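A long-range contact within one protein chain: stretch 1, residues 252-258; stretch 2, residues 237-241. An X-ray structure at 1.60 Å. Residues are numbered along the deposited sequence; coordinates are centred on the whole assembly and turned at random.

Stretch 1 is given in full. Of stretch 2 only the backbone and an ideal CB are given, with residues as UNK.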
# COMPACT_ATOMS: atom_id res chain seq x y z
N LYS A 252 -5.12 1.73 22.41
CA LYS A 252 -4.13 2.77 22.66
C LYS A 252 -3.15 2.88 21.50
O LYS A 252 -2.80 3.98 21.04
CB LYS A 252 -3.38 2.50 23.97
CG LYS A 252 -4.14 2.92 25.21
CD LYS A 252 -3.26 2.68 26.47
CE LYS A 252 -3.87 3.35 27.70
NZ LYS A 252 -5.40 3.10 27.72
N PHE A 253 -2.73 1.73 21.01
CA PHE A 253 -1.80 1.68 19.90
C PHE A 253 -2.42 2.24 18.62
O PHE A 253 -1.75 2.98 17.88
CB PHE A 253 -1.24 0.24 19.65
CG PHE A 253 -0.16 0.23 18.66
CD1 PHE A 253 1.14 0.53 19.01
CD2 PHE A 253 -0.43 -0.03 17.33
CE1 PHE A 253 2.16 0.58 18.05
CE2 PHE A 253 0.57 0.00 16.38
CZ PHE A 253 1.85 0.31 16.74
N MET A 254 -3.67 1.87 18.34
CA MET A 254 -4.38 2.32 17.15
C MET A 254 -4.47 3.88 17.20
O MET A 254 -4.15 4.55 16.21
CB MET A 254 -5.75 1.65 17.10
CG MET A 254 -5.65 0.17 16.77
SD MET A 254 -7.17 -0.71 17.04
CE MET A 254 -8.11 -0.23 15.62
N GLU A 255 -4.83 4.41 18.37
CA GLU A 255 -4.92 5.87 18.53
C GLU A 255 -3.56 6.52 18.39
O GLU A 255 -3.44 7.59 17.76
CB GLU A 255 -5.60 6.22 19.86
CG GLU A 255 -7.07 5.82 19.87
CD GLU A 255 -7.79 6.10 21.17
OE1 GLU A 255 -7.14 6.53 22.19
OE2 GLU A 255 -9.03 5.96 21.17
N PHE A 256 -2.53 5.90 18.94
CA PHE A 256 -1.18 6.41 18.87
C PHE A 256 -0.73 6.55 17.40
O PHE A 256 -0.04 7.50 17.02
CB PHE A 256 -0.27 5.46 19.66
CG PHE A 256 1.15 5.91 19.77
CD1 PHE A 256 1.50 6.97 20.59
CD2 PHE A 256 2.16 5.26 19.06
CE1 PHE A 256 2.84 7.37 20.74
CE2 PHE A 256 3.51 5.69 19.20
CZ PHE A 256 3.81 6.74 20.03
N MET A 257 -1.14 5.62 16.54
CA MET A 257 -0.77 5.68 15.13
C MET A 257 -1.36 6.91 14.42
O MET A 257 -0.81 7.34 13.41
CB MET A 257 -1.20 4.44 14.39
CG MET A 257 -0.43 3.14 14.75
SD MET A 257 1.32 3.29 14.69
CE MET A 257 1.53 3.70 13.00
N LEU A 258 -2.43 7.48 14.95
CA LEU A 258 -3.03 8.71 14.38
C LEU A 258 -2.62 9.95 15.13
O LEU A 258 -3.17 11.03 14.87
CB LEU A 258 -4.57 8.58 14.27
CG LEU A 258 -5.14 8.00 12.98
CD1 LEU A 258 -4.92 8.92 11.80
CD2 LEU A 258 -4.58 6.60 12.75
N UNK A 237 -3.16 0.31 6.92
CA UNK A 237 -4.16 0.42 7.95
C UNK A 237 -4.04 -0.61 9.02
O UNK A 237 -3.13 -1.42 9.03
CB UNK A 237 -5.56 0.34 7.33
N UNK A 238 -5.00 -0.56 9.95
CA UNK A 238 -4.81 -1.26 11.23
C UNK A 238 -6.16 -1.68 11.78
O UNK A 238 -7.19 -1.07 11.54
CB UNK A 238 -4.07 -0.38 12.24
N UNK A 239 -6.14 -2.81 12.47
CA UNK A 239 -7.31 -3.43 13.07
C UNK A 239 -6.94 -4.16 14.37
O UNK A 239 -5.80 -4.66 14.49
CB UNK A 239 -7.96 -4.40 12.08
N UNK A 240 -7.89 -4.21 15.30
CA UNK A 240 -7.84 -5.11 16.45
C UNK A 240 -8.36 -6.47 16.05
O UNK A 240 -9.37 -6.58 15.41
CB UNK A 240 -8.65 -4.55 17.62
N UNK A 241 -7.66 -7.51 16.46
CA UNK A 241 -8.12 -8.87 16.19
C UNK A 241 -9.18 -9.32 17.19
O UNK A 241 -9.17 -8.90 18.36
CB UNK A 241 -6.94 -9.84 16.22

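The helix of stretch 1 runs nearly antiparallel to the strand of stretch 2, with 170° between their N-to-C directions and a closest approach of 9.2 Å between their axes. What the helix offers across the gap is apolar: the ring of Phe253 and the thioether chains of Met254 and Met257.

Position 237 has nothing of stretch 1 within 5.5 Å of its ideal CB, so the helix sets no preference; the nearly extended backbone (-158/-177) is open to many residues. The deposited residue is Gly237, which makes no contact with stretch 1.

At position 238 CA-to-CB points toward the helix, and the ideal CB lies 4.8 Å from Met254 CG. The CA atoms of this position and Met254 are 6.9 Å apart. Beyond the CB, Phe253, Met254 and Met257 border a space without a charged group, suited to an apolar chain of moderate length; leucine, isoleucine or methionine would be reasonable, and the extended backbone (-151/147) is favourable to a beta-branched residue. The residue is Ile238. With chi1 and chi2 both t, it extends its CD1 into this space, where the methyl packs 3.7 Å from Phe253 CD2, near the plane of the ring at its edge. The same Ile238 CD1 lies 4.0 Å from Met254 CG and 4.2 Å from Met257 CG, so one methyl group touches Phe253, its neighbour Met254, and Met257 about a turn further on.

Position 239 turns its CA-to-CB bond away from the helix, as strand alternation predicts. Stretch 1 approaches its backbone instead, and many side chains would be compatible here, since the CB leaves the contact. It is Ala239, whose CA is 4.2 Å from Met254 CE.

At position 240 CA-to-CB points sideways, yet the ideal CB is 4.2 Å from Met254 SD. An apolar beginning to the side chain fits this neighbour, while its end could go elsewhere; methionine, leucine, isoleucine or valine would all be plausible. Met240 occupies the site. Its CB packs 4.1 Å from Met254 SD, and its backbone N is 4.0 Å from that sulfur; the extended chain (chi1 and chi2 t) then leads away from the helix.

Position 241 is beyond the reach of stretch 1, which leaves the choice open to polar and apolar residues alike. Thr241 is found, its OG1 hydrogen-bonded elsewhere in the structure.

No hydrogen bond links the stretches; the contact rests on apolar packing, centred on Ile238 and Met254.

Stretch 2 (237-241) GIAMT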
# COMPACT_ATOMS: atom_id res chain seq x y z
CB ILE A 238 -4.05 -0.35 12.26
CG1 ILE A 238 -3.60 -1.11 13.52
CG2 ILE A 238 -4.88 0.86 12.64
CD1 ILE A 238 -2.54 -0.43 14.32
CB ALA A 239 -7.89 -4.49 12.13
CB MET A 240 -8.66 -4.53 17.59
CG MET A 240 -8.42 -5.31 18.92
SD MET A 240 -9.31 -4.61 20.30
CE MET A 240 -10.82 -4.98 19.93
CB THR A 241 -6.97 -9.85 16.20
OG1 THR A 241 -6.22 -9.71 17.42
CG2 THR A 241 -5.99 -9.54 15.11
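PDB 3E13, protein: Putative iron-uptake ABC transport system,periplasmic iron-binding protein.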